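Local coordinates for oxalate biosynthetic component 1 (Burkholderia thailandensis, PDB 5IKY), which takes part in quorum sensing-dependent oxalate production as a bifunctional enzyme with serine hydrolase and additional lyase activity, at residues L971-D983 and D997-Y1009. Sequence-based numbering, arbitrary orientation.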
loop_
_atom_site.group_PDB
_atom_site.type_symbol
_atom_site.label_atom_id
_atom_site.label_comp_id
_atom_site.label_asym_id
_atom_site.label_seq_id
_atom_site.Cartn_x
_atom_site.Cartn_y
_atom_site.Cartn_z
ATOM N N LEU A 971 -8.733 -0.778 -31.653
ATOM C CA LEU A 971 -8.482 -1.750 -30.595
ATOM C C LEU A 971 -8.896 -1.252 -29.213
ATOM O O LEU A 971 -8.489 -0.175 -28.780
ATOM C CB LEU A 971 -7.002 -2.126 -30.571
ATOM C CG LEU A 971 -6.661 -3.590 -30.840
ATOM C CD1 LEU A 971 -5.156 -3.762 -30.863
ATOM C CD2 LEU A 971 -7.293 -4.483 -29.786
ATOM N N VAL A 972 -9.705 -2.049 -28.525
ATOM C CA VAL A 972 -10.049 -1.776 -27.135
ATOM C C VAL A 972 -9.592 -2.942 -26.266
ATOM O O VAL A 972 -10.113 -4.052 -26.376
ATOM C CB VAL A 972 -11.560 -1.551 -26.946
ATOM C CG1 VAL A 972 -11.874 -1.305 -25.478
ATOM C CG2 VAL A 972 -12.039 -0.390 -27.806
ATOM N N SER A 973 -8.612 -2.688 -25.406
ATOM C CA SER A 973 -8.009 -3.745 -24.605
ATOM C C SER A 973 -8.340 -3.603 -23.123
ATOM O O SER A 973 -8.072 -2.568 -22.511
ATOM C CB SER A 973 -6.488 -3.755 -24.804
ATOM O OG SER A 973 -5.881 -4.818 -24.089
ATOM N N PHE A 974 -8.928 -4.650 -22.552
ATOM C CA PHE A 974 -9.185 -4.701 -21.118
ATOM C C PHE A 974 -8.182 -5.631 -20.447
ATOM O O PHE A 974 -8.159 -6.834 -20.714
ATOM C CB PHE A 974 -10.615 -5.165 -20.833
ATOM C CG PHE A 974 -11.667 -4.182 -21.257
ATOM C CD1 PHE A 974 -12.250 -4.265 -22.513
ATOM C CD2 PHE A 974 -12.073 -3.171 -20.402
ATOM C CE1 PHE A 974 -13.217 -3.360 -22.906
ATOM C CE2 PHE A 974 -13.040 -2.262 -20.788
ATOM C CZ PHE A 974 -13.614 -2.357 -22.042
ATOM N N GLY A 975 -7.353 -5.065 -19.577
ATOM C CA GLY A 975 -6.306 -5.826 -18.925
ATOM C C GLY A 975 -5.222 -6.225 -19.907
ATOM O O GLY A 975 -5.075 -7.402 -20.237
ATOM N N SER A 976 -4.466 -5.242 -20.382
ATOM C CA SER A 976 -3.363 -5.504 -21.298
ATOM C C SER A 976 -2.205 -6.174 -20.566
ATOM O O SER A 976 -1.567 -5.567 -19.706
ATOM C CB SER A 976 -2.893 -4.210 -21.963
ATOM O OG SER A 976 -3.945 -3.607 -22.692
ATOM N N ALA A 977 -1.943 -7.430 -20.913
ATOM C CA ALA A 977 -0.923 -8.223 -20.235
ATOM C C ALA A 977 0.409 -8.190 -20.981
ATOM O O ALA A 977 1.324 -8.955 -20.675
ATOM C CB ALA A 977 -1.399 -9.656 -20.068
ATOM N N ALA A 978 0.507 -7.299 -21.961
ATOM C CA ALA A 978 1.733 -7.130 -22.729
ATOM C C ALA A 978 1.950 -5.655 -23.033
ATOM O O ALA A 978 0.995 -4.880 -23.079
ATOM C CB ALA A 978 1.678 -7.944 -24.016
ATOM N N ASP A 979 3.206 -5.270 -23.234
ATOM C CA ASP A 979 3.535 -3.881 -23.528
ATOM C C ASP A 979 2.974 -3.446 -24.873
ATOM O O ASP A 979 2.970 -4.213 -25.836
ATOM C CB ASP A 979 5.049 -3.668 -23.513
ATOM C CG ASP A 979 5.621 -3.631 -22.111
ATOM O OD1 ASP A 979 4.864 -3.332 -21.164
ATOM O OD2 ASP A 979 6.834 -3.888 -21.959
ATOM N N ILE A 980 2.491 -2.210 -24.928
ATOM C CA ILE A 980 2.074 -1.612 -26.188
ATOM C C ILE A 980 3.226 -0.801 -26.759
ATOM O O ILE A 980 3.576 0.256 -26.232
ATOM C CB ILE A 980 0.844 -0.709 -26.020
ATOM C CG1 ILE A 980 -0.335 -1.508 -25.460
ATOM C CG2 ILE A 980 0.472 -0.072 -27.351
ATOM C CD1 ILE A 980 -1.582 -0.680 -25.246
ATOM N N HIS A 981 3.826 -1.309 -27.829
ATOM C CA HIS A 981 4.938 -0.622 -28.467
ATOM C C HIS A 981 4.432 0.624 -29.178
ATOM O O HIS A 981 3.944 0.559 -30.307
ATOM C CB HIS A 981 5.655 -1.554 -29.437
ATOM C CG HIS A 981 6.102 -2.840 -28.815
ATOM N ND1 HIS A 981 7.384 -3.036 -28.349
ATOM C CD2 HIS A 981 5.432 -3.991 -28.569
ATOM C CE1 HIS A 981 7.486 -4.254 -27.849
ATOM N NE2 HIS A 981 6.316 -4.854 -27.970
ATOM N N LEU A 982 4.552 1.755 -28.495
ATOM C CA LEU A 982 3.975 3.013 -28.947
ATOM C C LEU A 982 4.565 3.503 -30.269
ATOM O O LEU A 982 3.873 4.137 -31.063
ATOM C CB LEU A 982 4.159 4.080 -27.863
ATOM C CG LEU A 982 3.587 5.471 -28.127
ATOM C CD1 LEU A 982 2.125 5.383 -28.530
ATOM C CD2 LEU A 982 3.752 6.342 -26.895
ATOM N N ASP A 983 5.836 3.195 -30.509
ATOM C CA ASP A 983 6.538 3.716 -31.680
ATOM C C ASP A 983 6.494 2.780 -32.889
ATOM O O ASP A 983 7.173 3.022 -33.887
ATOM C CB ASP A 983 7.995 4.022 -31.325
ATOM C CG ASP A 983 8.128 5.191 -30.369
ATOM O OD1 ASP A 983 7.233 6.064 -30.371
ATOM O OD2 ASP A 983 9.125 5.238 -29.617
ATOM N N ASP A 997 -4.493 -5.759 -11.111
ATOM C CA ASP A 997 -4.358 -6.823 -12.095
ATOM C C ASP A 997 -2.898 -7.253 -12.135
ATOM O O ASP A 997 -2.138 -6.830 -13.008
ATOM C CB ASP A 997 -4.835 -6.365 -13.475
ATOM C CG ASP A 997 -5.014 -7.517 -14.443
ATOM O OD1 ASP A 997 -4.482 -8.616 -14.178
ATOM O OD2 ASP A 997 -5.681 -7.321 -15.481
ATOM N N VAL A 998 -2.516 -8.096 -11.182
ATOM C CA VAL A 998 -1.119 -8.459 -10.996
ATOM C C VAL A 998 -0.564 -9.262 -12.173
ATOM O O VAL A 998 0.628 -9.195 -12.465
ATOM C CB VAL A 998 -0.921 -9.255 -9.686
ATOM C CG1 VAL A 998 -1.254 -8.383 -8.490
ATOM C CG2 VAL A 998 -1.771 -10.518 -9.686
ATOM N N ARG A 999 -1.426 -10.007 -12.859
ATOM C CA ARG A 999 -0.973 -10.794 -14.001
ATOM C C ARG A 999 -0.694 -9.888 -15.194
ATOM O O ARG A 999 0.258 -10.121 -15.944
ATOM C CB ARG A 999 -1.992 -11.867 -14.377
ATOM C CG ARG A 999 -1.378 -13.001 -15.187
ATOM C CD ARG A 999 -2.416 -13.986 -15.702
ATOM N NE ARG A 999 -1.790 -15.027 -16.515
ATOM C CZ ARG A 999 -2.419 -15.736 -17.446
ATOM N NH1 ARG A 999 -3.703 -15.521 -17.694
ATOM N NH2 ARG A 999 -1.762 -16.661 -18.132
ATOM N N SER A 1000 -1.516 -8.854 -15.361
ATOM C CA SER A 1000 -1.267 -7.850 -16.388
ATOM C C SER A 1000 -0.070 -6.983 -16.019
ATOM O O SER A 1000 0.713 -6.597 -16.885
ATOM C CB SER A 1000 -2.497 -6.973 -16.604
ATOM O OG SER A 1000 -3.558 -7.710 -17.186
ATOM N N LEU A 1001 0.064 -6.676 -14.731
ATOM C CA LEU A 1001 1.196 -5.893 -14.252
ATOM C C LEU A 1001 2.511 -6.624 -14.484
ATOM O O LEU A 1001 3.469 -6.046 -14.991
ATOM C CB LEU A 1001 1.041 -5.563 -12.769
ATOM C CG LEU A 1001 0.539 -4.157 -12.444
ATOM C CD1 LEU A 1001 0.620 -3.909 -10.954
ATOM C CD2 LEU A 1001 1.338 -3.114 -13.198
ATOM N N ALA A 1002 2.543 -7.902 -14.116
ATOM C CA ALA A 1002 3.743 -8.719 -14.276
ATOM C C ALA A 1002 4.141 -8.858 -15.743
ATOM O O ALA A 1002 5.305 -9.101 -16.059
ATOM C CB ALA A 1002 3.530 -10.095 -13.657
ATOM N N GLY A 1003 3.171 -8.698 -16.637
ATOM C CA GLY A 1003 3.416 -8.846 -18.059
ATOM C C GLY A 1003 3.736 -7.540 -18.763
ATOM O O GLY A 1003 3.997 -7.529 -19.965
ATOM N N THR A 1004 3.719 -6.438 -18.017
ATOM C CA THR A 1004 3.947 -5.121 -18.605
ATOM C C THR A 1004 5.068 -4.367 -17.900
ATOM O O THR A 1004 5.536 -4.779 -16.839
ATOM C CB THR A 1004 2.675 -4.261 -18.569
ATOM O OG1 THR A 1004 2.132 -4.265 -17.242
ATOM C CG2 THR A 1004 1.639 -4.813 -19.535
ATOM N N THR A 1005 5.496 -3.258 -18.498
ATOM C CA THR A 1005 6.587 -2.463 -17.941
ATOM C C THR A 1005 6.241 -0.980 -17.878
ATOM O O THR A 1005 7.061 -0.164 -17.460
ATOM C CB THR A 1005 7.888 -2.632 -18.757
ATOM O OG1 THR A 1005 7.674 -2.188 -20.103
ATOM C CG2 THR A 1005 8.337 -4.087 -18.769
ATOM N N SER A 1006 5.028 -0.634 -18.297
ATOM C CA SER A 1006 4.577 0.754 -18.267
ATOM C C SER A 1006 4.384 1.229 -16.831
ATOM O O SER A 1006 3.817 0.512 -16.008
ATOM C CB SER A 1006 3.275 0.914 -19.057
ATOM O OG SER A 1006 2.841 2.264 -19.069
ATOM N N ARG A 1007 4.856 2.437 -16.537
ATOM C CA ARG A 1007 4.740 2.997 -15.193
ATOM C C ARG A 1007 3.343 3.549 -14.913
ATOM O O ARG A 1007 2.986 3.804 -13.762
ATOM C CB ARG A 1007 5.781 4.099 -14.980
ATOM C CG ARG A 1007 7.222 3.626 -15.054
ATOM C CD ARG A 1007 8.181 4.770 -14.758
ATOM N NE ARG A 1007 9.580 4.358 -14.851
ATOM C CZ ARG A 1007 10.311 3.959 -13.816
ATOM N NH1 ARG A 1007 9.779 3.916 -12.601
ATOM N NH2 ARG A 1007 11.576 3.602 -13.995
ATOM N N HIS A 1008 2.556 3.731 -15.971
ATOM C CA HIS A 1008 1.212 4.289 -15.848
ATOM C C HIS A 1008 0.267 3.381 -15.062
ATOM O O HIS A 1008 -0.710 3.851 -14.477
ATOM C CB HIS A 1008 0.624 4.569 -17.235
ATOM C CG HIS A 1008 1.282 5.706 -17.952
ATOM N ND1 HIS A 1008 1.243 7.003 -17.486
ATOM C CD2 HIS A 1008 1.988 5.744 -19.107
ATOM C CE1 HIS A 1008 1.901 7.789 -18.319
ATOM N NE2 HIS A 1008 2.363 7.049 -19.312
ATOM N N TYR A 1009 0.559 2.085 -15.049
ATOM C CA TYR A 1009 -0.287 1.111 -14.361
ATOM C C TYR A 1009 -0.079 1.126 -12.849
ATOM O O TYR A 1009 -0.846 0.514 -12.105
ATOM C CB TYR A 1009 -0.024 -0.301 -14.890
ATOM C CG TYR A 1009 -0.347 -0.511 -16.354
ATOM C CD1 TYR A 1009 -1.281 0.284 -17.006
ATOM C CD2 TYR A 1009 0.279 -1.515 -17.080
ATOM C CE1 TYR A 1009 -1.576 0.087 -18.344
ATOM C CE2 TYR A 1009 -0.008 -1.721 -18.414
ATOM C CZ TYR A 1009 -0.934 -0.918 -19.041
ATOM O OH TYR A 1009 -1.213 -1.126 -20.370
HETATM O O HOH W 1 1.048 -2.044 -22.045
#
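Asp979 and Thr1005 join two connections of the alpha/beta-hydrolase fold, the loop after strand 969-976 and the segment after the neighbouring parallel strand 988-992, which includes the short helix 998-1002; both so lie at the C-terminal side of the central sheet, where enzymes of this fold carry their active sites. The Asp979 carboxylate grips Thr1005 with both oxygens. OD1 accepts from Thr1005 N at 2.7 Å through its syn lone pair, with an angle of 145° at the hydrogen. OD2 receives Thr1005 OG1, also at 2.7 Å, but from 37° outside the carboxylate plane. Thr1005 can supply both donors because its chi1 of 61° sets OG1 between the backbone N and the carbonyl carbon, leaving hydroxyl and amide facing one acceptor group. Asn860 ties the same connections from helix 849-860, accepting from Asp979 N and donating to Gly1003 O.

Thr1004 splits its branches. Its OG1 turns back to Ser1000 O, 2.8 Å away, while CG2, anti to the carbonyl carbon, is directed at the other segment and lies 3.3 Å from Ser976 O and beside Ala978 O. Packing is close where small residues meet: Ala977 CA and Ser1000 CA are 3.9 Å apart. Beyond them, Ser1000 OG lies near Gly975 O without bonding to it and donates instead to Asp997 OD2 at 2.8 Å. Asp997, at the N-cap of helix 998-1002, also accepts from Ser1000 N on OD1, a capping bond, and its two oxygens have further partners in His1069 and Tyr1074.

On the Tyr1009 side, where Thr1004 CB lies in the plane of the ring at its edge, one water joins the segments: it donates to Ala978 O at 3.0 Å and hydrogen-bonds Tyr1009 OH, likewise at 3.0 Å.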